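Local structure of putative NAD-dependent epimerase/dehydratase (Bacillus halodurans, 3E8X) at residues V70-N73 with S79-F82; T98-T103 with M144-V149; I204-D209 with K229-L234. The protein binds NADP and is probably an epimerase or dehydratase of the short-chain dehydrogenase type, its substrate and reaction not being established. One frame throughout, in Å; residues are numbered along the deposited sequence. Where two conformers were deposited one is given.

Contact 1 of 3, residues V70-N73 with S79-F82. With NAP (NADP nicotinamide-adenine-dinucleotide phosphate), chain B.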
loop_
_atom_site.group_PDB
_atom_site.type_symbol
_atom_site.label_atom_id
_atom_site.label_comp_id
_atom_site.label_asym_id
_atom_site.label_seq_id
_atom_site.Cartn_x
_atom_site.Cartn_y
_atom_site.Cartn_z
ATOM N N VAL A 70 1.771 -24.478 -12.419
ATOM C CA VAL A 70 1.765 -24.558 -10.967
ATOM C C VAL A 70 0.457 -23.944 -10.488
ATOM O O VAL A 70 0.062 -22.846 -10.934
ATOM C CB VAL A 70 3.006 -23.857 -10.309
ATOM C CG1 VAL A 70 4.266 -24.474 -10.820
ATOM C CG2 VAL A 70 3.016 -22.286 -10.543
ATOM N N VAL A 71 -0.191 -24.664 -9.583
ATOM C CA VAL A 71 -1.495 -24.303 -9.035
ATOM C C VAL A 71 -1.236 -23.622 -7.683
ATOM O O VAL A 71 -0.753 -24.241 -6.754
ATOM C CB VAL A 71 -2.402 -25.592 -8.911
ATOM C CG1 VAL A 71 -3.776 -25.287 -8.248
ATOM C CG2 VAL A 71 -2.542 -26.244 -10.300
ATOM N N ALA A 72 -1.491 -22.315 -7.616
ATOM C CA ALA A 72 -1.212 -21.528 -6.427
ATOM C C ALA A 72 -2.082 -20.283 -6.504
ATOM O O ALA A 72 -2.586 -19.954 -7.555
ATOM C CB ALA A 72 0.255 -21.163 -6.353
ATOM N N ASN A 73 -2.255 -19.620 -5.367
ATOM C CA ASN A 73 -3.191 -18.521 -5.201
ATOM C C ASN A 73 -2.431 -17.440 -4.413
ATOM O O ASN A 73 -1.867 -17.714 -3.391
ATOM C CB ASN A 73 -4.410 -19.096 -4.450
ATOM C CG ASN A 73 -5.510 -18.097 -4.185
ATOM O OD1 ASN A 73 -5.289 -16.929 -3.943
ATOM N ND2 ASN A 73 -6.738 -18.602 -4.163
ATOM N N SER A 79 4.311 -20.309 -1.940
ATOM C CA SER A 79 5.768 -20.405 -2.005
ATOM C C SER A 79 6.246 -21.569 -2.876
ATOM O O SER A 79 7.247 -21.445 -3.553
ATOM C CB SER A 79 6.422 -20.461 -0.611
ATOM O OG SER A 79 5.783 -21.369 0.242
ATOM N N HIS A 80 5.507 -22.674 -2.895
ATOM C CA HIS A 80 5.854 -23.817 -3.765
ATOM C C HIS A 80 6.025 -23.426 -5.234
ATOM O O HIS A 80 6.813 -24.045 -5.949
ATOM C CB HIS A 80 4.825 -24.956 -3.632
ATOM C CG HIS A 80 3.432 -24.587 -4.054
ATOM N ND1 HIS A 80 2.593 -23.810 -3.273
ATOM C CD2 HIS A 80 2.715 -24.922 -5.156
ATOM C CE1 HIS A 80 1.427 -23.677 -3.883
ATOM N NE2 HIS A 80 1.477 -24.337 -5.027
ATOM N N ALA A 81 5.304 -22.386 -5.654
ATOM C CA ALA A 81 5.289 -21.896 -7.049
ATOM C C ALA A 81 6.651 -21.426 -7.529
ATOM O O ALA A 81 6.908 -21.463 -8.723
ATOM C CB ALA A 81 4.288 -20.756 -7.198
ATOM N N PHE A 82 7.514 -21.029 -6.589
ATOM C CA PHE A 82 8.791 -20.361 -6.898
ATOM C C PHE A 82 9.972 -21.321 -6.990
ATOM O O PHE A 82 11.091 -20.889 -7.219
ATOM C CB PHE A 82 9.062 -19.261 -5.884
ATOM C CG PHE A 82 8.220 -18.034 -6.090
ATOM C CD1 PHE A 82 6.886 -18.027 -5.764
ATOM C CD2 PHE A 82 8.759 -16.884 -6.595
ATOM C CE1 PHE A 82 6.102 -16.890 -5.986
ATOM C CE2 PHE A 82 7.985 -15.756 -6.771
ATOM C CZ PHE A 82 6.657 -15.773 -6.471
HETATM P PA NAP B . -6.335 -9.708 -16.700
HETATM O O1A NAP B . -7.388 -9.252 -15.685
HETATM O O2A NAP B . -6.772 -10.310 -18.018
HETATM O O5B NAP B . -5.319 -10.673 -15.888
HETATM C C5B NAP B . -5.319 -10.809 -14.455
HETATM C C4B NAP B . -5.041 -12.237 -13.987
HETATM O O4B NAP B . -4.826 -12.175 -12.566
HETATM C C3B NAP B . -6.187 -13.254 -14.216
HETATM O O3B NAP B . -5.811 -14.396 -15.007
HETATM C C2B NAP B . -6.555 -13.738 -12.823
HETATM O O2B NAP B . -6.910 -15.137 -12.697
HETATM C C1B NAP B . -5.263 -13.427 -12.050
HETATM N N9A NAP B . -5.534 -13.447 -10.590
HETATM C C8A NAP B . -6.515 -12.793 -9.947
HETATM N N7A NAP B . -6.459 -13.107 -8.638
HETATM C C5A NAP B . -5.428 -13.961 -8.472
HETATM C C6A NAP B . -4.882 -14.624 -7.368
HETATM N N6A NAP B . -5.410 -14.443 -6.139
HETATM N N1A NAP B . -3.836 -15.469 -7.519
HETATM C C2A NAP B . -3.314 -15.658 -8.732
HETATM N N3A NAP B . -3.813 -15.039 -9.821
HETATM C C4A NAP B . -4.864 -14.184 -9.714
HETATM O O3 NAP B . -5.406 -8.402 -17.033
HETATM P PN NAP B . -4.570 -8.074 -18.398
HETATM O O1N NAP B . -5.516 -7.348 -19.313
HETATM O O2N NAP B . -3.789 -9.327 -18.725
HETATM O O5D NAP B . -3.578 -6.882 -17.985
HETATM C C5D NAP B . -2.389 -7.137 -17.247
HETATM C C4D NAP B . -2.230 -6.019 -16.233
HETATM O O4D NAP B . -2.061 -4.752 -16.871
HETATM C C3D NAP B . -3.464 -5.882 -15.353
HETATM O O3D NAP B . -3.364 -6.813 -14.264
HETATM C C2D NAP B . -3.505 -4.391 -15.003
HETATM O O2D NAP B . -3.099 -4.123 -13.678
HETATM C C1D NAP B . -2.511 -3.718 -15.978
HETATM N N1N NAP B . -3.034 -2.547 -16.750
HETATM C C2N NAP B . -4.261 -2.540 -17.324
HETATM C C3N NAP B . -4.699 -1.415 -18.055
HETATM C C7N NAP B . -6.043 -1.369 -18.749
HETATM O O7N NAP B . -6.225 -0.517 -19.638
HETATM N N7N NAP B . -6.969 -2.286 -18.422
HETATM C C4N NAP B . -3.854 -0.310 -18.182
HETATM C C5N NAP B . -2.603 -0.347 -17.591
HETATM C C6N NAP B . -2.225 -1.478 -16.887
HETATM P P2B NAP B . -8.272 -15.825 -13.291
HETATM O O1X NAP B . -7.952 -16.230 -14.705
HETATM O O2X NAP B . -8.494 -17.032 -12.384
HETATM O O3X NAP B . -9.295 -14.710 -13.221
#
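V70 and A81 mark the nearest backbone approach, their CA atoms 5.9 Å apart, where the end of strand 68-71 faces the 3-10 turn 79-82. The turn is closed by a backbone bond of 3.1 Å from F82 N to S79 O. A short loop joins the two segments, so the chain doubles back against the strand it has just left. Past V71 it leaves the strand and runs on, still extended, through A72 and N73.

H80 makes the polar link. Its NE2 donates to the backbone oxygen V71 O at 2.8 Å, nearly straight at 169°. The acceptor lies in the plane of the imidazole, at its edge. Seen from the carbonyl of V71, the donor NE2 is tilted 32° out of its plane. CG of H80 stands between the backbone N and the carbonyl carbon (chi1 62°), which carries the ring across to the strand end. The bond sets the ring's rotation and puts a proton on NE2.

Strand 68-71 pairs in parallel with 47-52 in the mixed sheet of a Rossmann-type NAD(P)-binding fold. V70 and A72 bond through their backbones to strand 47-52, while H80 takes the carbonyl of the residue between them.

The rest of the contact is apolar. A81 CB meets V70 CG2 at 3.9 Å and A72 CB at 4.1 Å. All three side chains also touch M51 of strand 47-52. A72 CB approaches the imidazole obliquely, 3.7 Å from H80 NE2.

N73 carries the segment to the cofactor. Its side chain is extended, and OD1 accepts a weak hydrogen bond from the adenine amino group, NAP N6A, at 3.3 Å. The same oxygen also accepts from E75 N.

Contact 2 of 3, residues T98-T103 with M144-V149. With NAP (NADP nicotinamide-adenine-dinucleotide phosphate), chain B.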
loop_
_atom_site.group_PDB
_atom_site.type_symbol
_atom_site.label_atom_id
_atom_site.label_comp_id
_atom_site.label_asym_id
_atom_site.label_seq_id
_atom_site.Cartn_x
_atom_site.Cartn_y
_atom_site.Cartn_z
ATOM N N THR A 98 -14.094 -7.396 -9.712
ATOM C CA THR A 98 -13.989 -7.607 -8.266
ATOM C C THR A 98 -13.873 -6.227 -7.582
ATOM O O THR A 98 -13.574 -5.224 -8.250
ATOM C CB THR A 98 -12.733 -8.431 -7.904
ATOM O OG1 THR A 98 -11.574 -7.655 -8.213
ATOM C CG2 THR A 98 -12.684 -9.754 -8.665
ATOM N N GLY A 99 -14.069 -6.170 -6.263
ATOM C CA GLY A 99 -13.971 -4.901 -5.541
ATOM C C GLY A 99 -12.585 -4.281 -5.394
ATOM O O GLY A 99 -11.574 -4.880 -5.736
ATOM N N ALA A 100 -12.548 -3.058 -4.877
ATOM C CA ALA A 100 -11.304 -2.416 -4.496
ATOM C C ALA A 100 -10.624 -3.222 -3.372
ATOM O O ALA A 100 -9.449 -3.116 -3.178
ATOM C CB ALA A 100 -11.555 -0.968 -4.079
ATOM N N ASP A 101 -11.361 -4.054 -2.643
ATOM C CA ASP A 101 -10.732 -4.960 -1.690
ATOM C C ASP A 101 -9.683 -5.854 -2.361
ATOM O O ASP A 101 -8.619 -6.102 -1.797
ATOM C CB ASP A 101 -11.763 -5.781 -0.897
ATOM C CG ASP A 101 -12.649 -6.662 -1.772
ATOM O OD1 ASP A 101 -13.137 -6.203 -2.816
ATOM O OD2 ASP A 101 -12.860 -7.820 -1.397
ATOM N N LYS A 102 -9.989 -6.312 -3.577
ATOM C CA LYS A 102 -9.085 -7.217 -4.285
ATOM C C LYS A 102 -7.928 -6.467 -4.975
ATOM O O LYS A 102 -6.880 -7.006 -5.135
ATOM C CB LYS A 102 -9.882 -8.135 -5.227
ATOM C CG LYS A 102 -10.811 -9.143 -4.450
ATOM C CD LYS A 102 -10.034 -9.976 -3.369
ATOM C CE LYS A 102 -10.951 -11.043 -2.720
ATOM N NZ LYS A 102 -10.483 -11.414 -1.368
ATOM N N THR A 103 -8.129 -5.209 -5.326
ATOM C CA THR A 103 -7.051 -4.347 -5.793
ATOM C C THR A 103 -5.990 -4.244 -4.724
ATOM O O THR A 103 -4.830 -4.427 -5.023
ATOM C CB THR A 103 -7.573 -2.935 -6.123
ATOM O OG1 THR A 103 -8.690 -3.058 -6.989
ATOM C CG2 THR A 103 -6.517 -2.058 -6.750
HETATM N N MSE A 144 -10.382 5.755 -10.804
HETATM C CA MSE A 144 -9.224 4.878 -11.005
HETATM C C MSE A 144 -8.101 5.056 -9.971
HETATM O O MSE A 144 -7.129 4.306 -9.946
HETATM C CB MSE A 144 -8.587 5.243 -12.338
HETATM C CG MSE A 144 -9.172 4.587 -13.521
HETATM SE SE MSE A 144 -7.872 4.744 -14.928
HETATM C CE MSE A 144 -6.370 5.513 -14.015
ATOM N N ARG A 145 -8.211 6.097 -9.161
ATOM C CA ARG A 145 -7.124 6.524 -8.301
ATOM C C ARG A 145 -6.649 5.464 -7.309
ATOM O O ARG A 145 -5.455 5.349 -7.033
ATOM C CB ARG A 145 -7.523 7.799 -7.577
ATOM C CG ARG A 145 -6.372 8.610 -7.110
ATOM C CD ARG A 145 -6.830 10.002 -6.667
ATOM N NE ARG A 145 -7.350 10.754 -7.793
ATOM C CZ ARG A 145 -7.888 11.962 -7.714
ATOM N NH1 ARG A 145 -7.945 12.595 -6.560
ATOM N NH2 ARG A 145 -8.361 12.547 -8.809
ATOM N N HIS A 146 -7.582 4.654 -6.820
ATOM C CA HIS A 146 -7.257 3.565 -5.891
ATOM C C HIS A 146 -6.394 2.494 -6.560
ATOM O O HIS A 146 -5.508 1.901 -5.931
ATOM C CB HIS A 146 -8.536 2.963 -5.275
ATOM C CG HIS A 146 -9.356 2.155 -6.245
ATOM N ND1 HIS A 146 -10.041 2.728 -7.295
ATOM C CD2 HIS A 146 -9.588 0.820 -6.332
ATOM C CE1 HIS A 146 -10.638 1.780 -8.000
ATOM N NE2 HIS A 146 -10.400 0.617 -7.424
ATOM N N TYR A 147 -6.672 2.234 -7.841
ATOM C CA TYR A 147 -5.894 1.305 -8.629
ATOM C C TYR A 147 -4.474 1.842 -8.874
ATOM O O TYR A 147 -3.472 1.133 -8.643
ATOM C CB TYR A 147 -6.620 0.983 -9.955
ATOM C CG TYR A 147 -5.752 0.274 -10.947
ATOM C CD1 TYR A 147 -5.502 -1.110 -10.837
ATOM C CD2 TYR A 147 -5.126 0.986 -11.973
ATOM C CE1 TYR A 147 -4.675 -1.758 -11.752
ATOM C CE2 TYR A 147 -4.303 0.356 -12.889
ATOM C CZ TYR A 147 -4.079 -1.017 -12.790
ATOM O OH TYR A 147 -3.261 -1.632 -13.732
ATOM N N LEU A 148 -4.390 3.091 -9.301
ATOM C CA LEU A 148 -3.118 3.770 -9.538
ATOM C C LEU A 148 -2.194 3.856 -8.326
ATOM O O LEU A 148 -0.950 3.716 -8.436
ATOM C CB LEU A 148 -3.368 5.183 -10.127
ATOM C CG LEU A 148 -4.115 5.311 -11.471
ATOM C CD1 LEU A 148 -4.338 6.783 -11.882
ATOM C CD2 LEU A 148 -3.427 4.504 -12.575
ATOM N N VAL A 149 -2.774 4.118 -7.165
ATOM C CA VAL A 149 -2.035 4.050 -5.873
ATOM C C VAL A 149 -1.577 2.617 -5.598
ATOM O O VAL A 149 -0.428 2.397 -5.222
ATOM C CB VAL A 149 -2.911 4.574 -4.709
ATOM C CG1 VAL A 149 -2.346 4.163 -3.322
ATOM C CG2 VAL A 149 -3.127 6.096 -4.839
HETATM P PA NAP B . -6.335 -9.708 -16.700
HETATM O O1A NAP B . -7.388 -9.252 -15.685
HETATM O O2A NAP B . -6.772 -10.310 -18.018
HETATM O O5B NAP B . -5.319 -10.673 -15.888
HETATM C C5B NAP B . -5.319 -10.809 -14.455
HETATM C C4B NAP B . -5.041 -12.237 -13.987
HETATM O O4B NAP B . -4.826 -12.175 -12.566
HETATM C C3B NAP B . -6.187 -13.254 -14.216
HETATM O O3B NAP B . -5.811 -14.396 -15.007
HETATM C C2B NAP B . -6.555 -13.738 -12.823
HETATM O O2B NAP B . -6.910 -15.137 -12.697
HETATM C C1B NAP B . -5.263 -13.427 -12.050
HETATM N N9A NAP B . -5.534 -13.447 -10.590
HETATM C C8A NAP B . -6.515 -12.793 -9.947
HETATM N N7A NAP B . -6.459 -13.107 -8.638
HETATM C C5A NAP B . -5.428 -13.961 -8.472
HETATM C C6A NAP B . -4.882 -14.624 -7.368
HETATM N N6A NAP B . -5.410 -14.443 -6.139
HETATM N N1A NAP B . -3.836 -15.469 -7.519
HETATM C C2A NAP B . -3.314 -15.658 -8.732
HETATM N N3A NAP B . -3.813 -15.039 -9.821
HETATM C C4A NAP B . -4.864 -14.184 -9.714
HETATM O O3 NAP B . -5.406 -8.402 -17.033
HETATM P PN NAP B . -4.570 -8.074 -18.398
HETATM O O1N NAP B . -5.516 -7.348 -19.313
HETATM O O2N NAP B . -3.789 -9.327 -18.725
HETATM O O5D NAP B . -3.578 -6.882 -17.985
HETATM C C5D NAP B . -2.389 -7.137 -17.247
HETATM C C4D NAP B . -2.230 -6.019 -16.233
HETATM O O4D NAP B . -2.061 -4.752 -16.871
HETATM C C3D NAP B . -3.464 -5.882 -15.353
HETATM O O3D NAP B . -3.364 -6.813 -14.264
HETATM C C2D NAP B . -3.505 -4.391 -15.003
HETATM O O2D NAP B . -3.099 -4.123 -13.678
HETATM C C1D NAP B . -2.511 -3.718 -15.978
HETATM N N1N NAP B . -3.034 -2.547 -16.750
HETATM C C2N NAP B . -4.261 -2.540 -17.324
HETATM C C3N NAP B . -4.699 -1.415 -18.055
HETATM C C7N NAP B . -6.043 -1.369 -18.749
HETATM O O7N NAP B . -6.225 -0.517 -19.638
HETATM N N7N NAP B . -6.969 -2.286 -18.422
HETATM C C4N NAP B . -3.854 -0.310 -18.182
HETATM C C5N NAP B . -2.603 -0.347 -17.591
HETATM C C6N NAP B . -2.225 -1.478 -16.887
HETATM P P2B NAP B . -8.272 -15.825 -13.291
HETATM O O1X NAP B . -7.952 -16.230 -14.705
HETATM O O2X NAP B . -8.494 -17.032 -12.384
HETATM O O3X NAP B . -9.295 -14.710 -13.221
#
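T103 and Y147 bring the helix starts together, with CA atoms 6.4 Å apart; A100 and H146 follow at 7.4 Å between their CA atoms. These are the first turns of helices 100-121 and 145-160, and G99 is the N-cap of the former.

H146 packs between the two helices at A100. Its CD2 lies against A100 CB at 3.5 Å, with the methyl oblique to the ring. T103 crosses the imidazole at about a right angle, T103 OG1 lying 4.0 Å from H146 CD2. T103 CG2 reaches Y147 CA at 3.9 Å.

Y147 opens a Tyr-X-X-X-Lys sequence, the signature of short-chain dehydrogenases. The helix pair also meets the second subunit: A100 packs on A100 of that subunit and H146 on its I104. This is consistent with the four-helix dimer interface common in the family.

With chi1 167° the phenol of Y147 extends from the helix to the cofactor. Y147 OH meets the nicotinamide ribose hydroxyl NAP O2D in a very short hydrogen bond of 2.5 Å. O2D lies at the ring edge, in its plane. A phenylalanine in place of Y147 would probably leave the ribose hydroxyl O2D without this partner and the ribose less firmly held.

Contact 3 of 3, residues I204-D209 with K229-L234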
loop_
_atom_site.group_PDB
_atom_site.type_symbol
_atom_site.label_atom_id
_atom_site.label_comp_id
_atom_site.label_asym_id
_atom_site.label_seq_id
_atom_site.Cartn_x
_atom_site.Cartn_y
_atom_site.Cartn_z
ATOM N N ILE A 204 7.824 -7.346 -22.773
ATOM C CA ILE A 204 8.283 -8.068 -21.591
ATOM C C ILE A 204 9.223 -9.174 -21.984
ATOM O O ILE A 204 10.295 -9.289 -21.423
ATOM C CB ILE A 204 7.094 -8.666 -20.768
ATOM C CG1 ILE A 204 6.235 -7.524 -20.210
ATOM C CG2 ILE A 204 7.602 -9.656 -19.641
ATOM C CD1 ILE A 204 4.791 -7.901 -19.755
ATOM N N ALA A 205 8.784 -10.036 -22.904
ATOM C CA ALA A 205 9.602 -11.163 -23.393
ATOM C C ALA A 205 10.951 -10.679 -23.985
ATOM O O ALA A 205 11.991 -11.313 -23.819
ATOM C CB ALA A 205 8.814 -12.005 -24.417
ATOM N N GLU A 206 10.942 -9.523 -24.627
ATOM C CA GLU A 206 12.151 -9.016 -25.261
ATOM C C GLU A 206 13.213 -8.687 -24.209
ATOM O O GLU A 206 14.408 -8.885 -24.450
ATOM C CB GLU A 206 11.839 -7.769 -26.107
ATOM C CG GLU A 206 12.992 -7.285 -26.968
ATOM C CD GLU A 206 13.380 -8.251 -28.092
ATOM O OE1 GLU A 206 12.600 -9.164 -28.445
ATOM O OE2 GLU A 206 14.455 -8.055 -28.659
ATOM N N LEU A 207 12.771 -8.197 -23.046
ATOM C CA LEU A 207 13.713 -7.641 -22.056
ATOM C C LEU A 207 14.026 -8.551 -20.851
ATOM O O LEU A 207 14.929 -8.266 -20.094
ATOM C CB LEU A 207 13.252 -6.218 -21.627
ATOM C CG LEU A 207 11.894 -5.927 -20.944
ATOM C CD1 LEU A 207 11.849 -6.528 -19.560
ATOM C CD2 LEU A 207 11.753 -4.407 -20.866
ATOM N N VAL A 208 13.376 -9.702 -20.750
ATOM C CA VAL A 208 13.532 -10.529 -19.583
ATOM C C VAL A 208 14.999 -10.962 -19.333
ATOM O O VAL A 208 15.464 -11.012 -18.177
ATOM C CB VAL A 208 12.490 -11.698 -19.549
ATOM C CG1 VAL A 208 12.843 -12.736 -20.599
ATOM C CG2 VAL A 208 12.417 -12.304 -18.133
ATOM N N ASP A 209 15.751 -11.211 -20.391
ATOM C CA ASP A 209 17.115 -11.634 -20.242
ATOM C C ASP A 209 18.092 -10.533 -20.581
ATOM O O ASP A 209 19.256 -10.826 -20.747
ATOM C CB ASP A 209 17.433 -12.861 -21.105
ATOM C CG ASP A 209 17.138 -12.646 -22.581
ATOM O OD1 ASP A 209 16.686 -11.554 -23.001
ATOM O OD2 ASP A 209 17.302 -13.619 -23.303
ATOM N N LYS A 229 14.508 -2.844 -31.160
ATOM C CA LYS A 229 15.301 -1.625 -31.151
ATOM C C LYS A 229 15.032 -0.730 -29.927
ATOM O O LYS A 229 15.952 -0.139 -29.350
ATOM C CB LYS A 229 15.100 -0.880 -32.467
ATOM C CG LYS A 229 15.839 0.405 -32.558
ATOM C CD LYS A 229 15.710 1.012 -33.937
ATOM C CE LYS A 229 16.322 2.355 -33.980
ATOM N NZ LYS A 229 15.944 3.033 -35.225
ATOM N N VAL A 230 13.775 -0.632 -29.515
ATOM C CA VAL A 230 13.427 0.130 -28.317
ATOM C C VAL A 230 14.151 -0.456 -27.106
ATOM O O VAL A 230 14.685 0.285 -26.284
ATOM C CB VAL A 230 11.860 0.185 -28.108
ATOM C CG1 VAL A 230 11.532 0.459 -26.738
ATOM C CG2 VAL A 230 11.191 1.270 -29.038
ATOM N N VAL A 231 14.179 -1.797 -27.009
ATOM C CA VAL A 231 14.761 -2.484 -25.866
ATOM C C VAL A 231 16.270 -2.350 -25.864
ATOM O O VAL A 231 16.850 -2.217 -24.801
ATOM C CB VAL A 231 14.286 -3.990 -25.728
ATOM C CG1 VAL A 231 15.126 -4.769 -24.680
ATOM C CG2 VAL A 231 12.757 -4.067 -25.341
ATOM N N GLU A 232 16.900 -2.377 -27.051
ATOM C CA GLU A 232 18.333 -2.110 -27.225
ATOM C C GLU A 232 18.776 -0.793 -26.653
ATOM O O GLU A 232 19.891 -0.678 -26.181
ATOM C CB GLU A 232 18.709 -2.107 -28.697
ATOM C CG GLU A 232 18.751 -3.509 -29.298
ATOM C CD GLU A 232 18.719 -3.547 -30.838
ATOM O OE1 GLU A 232 18.779 -2.485 -31.529
ATOM O OE2 GLU A 232 18.622 -4.689 -31.345
ATOM N N GLN A 233 17.887 0.197 -26.692
ATOM C CA GLN A 233 18.226 1.568 -26.321
ATOM C C GLN A 233 17.753 1.951 -24.947
ATOM O O GLN A 233 18.013 3.035 -24.503
ATOM C CB GLN A 233 17.679 2.501 -27.381
ATOM C CG GLN A 233 18.336 2.216 -28.726
ATOM C CD GLN A 233 18.006 3.195 -29.779
ATOM O OE1 GLN A 233 17.691 4.360 -29.491
ATOM N NE2 GLN A 233 18.154 2.780 -31.020
ATOM N N LEU A 234 17.094 1.030 -24.255
ATOM C CA LEU A 234 16.629 1.297 -22.894
ATOM C C LEU A 234 17.851 1.371 -22.005
ATOM O O LEU A 234 17.780 2.154 -21.103
ATOM C CB LEU A 234 15.672 0.223 -22.386
ATOM C CG LEU A 234 14.193 0.143 -22.768
ATOM C CD1 LEU A 234 13.738 -1.151 -22.114
ATOM C CD2 LEU A 234 13.359 1.321 -22.309
#
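E206 and L207 pack on V231 and L234 in an apolar contact between the C-terminal parts of helices 197-207 and 227-232. L234 is the last residue modelled in the chain. The closest CA pair is L207 and V231, 6.5 Å apart.

V231 is the central side chain. CG2 of V231 lies 3.6 Å from E206 CG, so the glutamate touches with its aliphatic stem. CG1 of V231 meets L207 CB at 3.9 Å and also nears E206 CG. The E206 and V231 side chains cross obliquely. Further along, the branch ends of the leucines meet, with L207 CD2 4.0 Å from L234 CD1. L207 thus touches V231 with its CB and L234 with a branch methyl.

The two helices flank strand 216-223 in the sequence, in the C-terminal part of a Rossmann-type fold. Helix 197-207 lies against the central sheet, where I204 and L207 touch I127 of strand 125-129.

The polar end of E206 is used outside the contact. CG is anti to the backbone N (chi1 -172°), which lays the stem over V231, and the chain then bends at chi2 (67°). OE1 forms a salt bridge with K44. This partner probably also eases the effect of the like charge on E232, whose OE2 is 6.0 Å from E206 OE2.

L207 O accepts from R125 NH2 and V208 O from R125 NE, so one guanidinium holds two neighbouring carbonyls.

In the fold
Contacts 1 and 2 meet the same NADP at different places: contact 1 at the adenine, contact 2 at the nicotinamide ribose. Their centres are 24 Å apart and their nearest atoms about 8 Å; the two do not touch, and the cofactor spans from one to the other. Contact 3 does not hold a pocket residue. The side chain of its L207 is about 11 Å from that of V33, a cofactor-binding residue. Its centre is 27 Å from that of contact 1 and 29 Å from that of contact 2, which lies on the opposite side of the chain's centre. Only contact 2 reaches the second subunit. Along the chain the three follow one another in series.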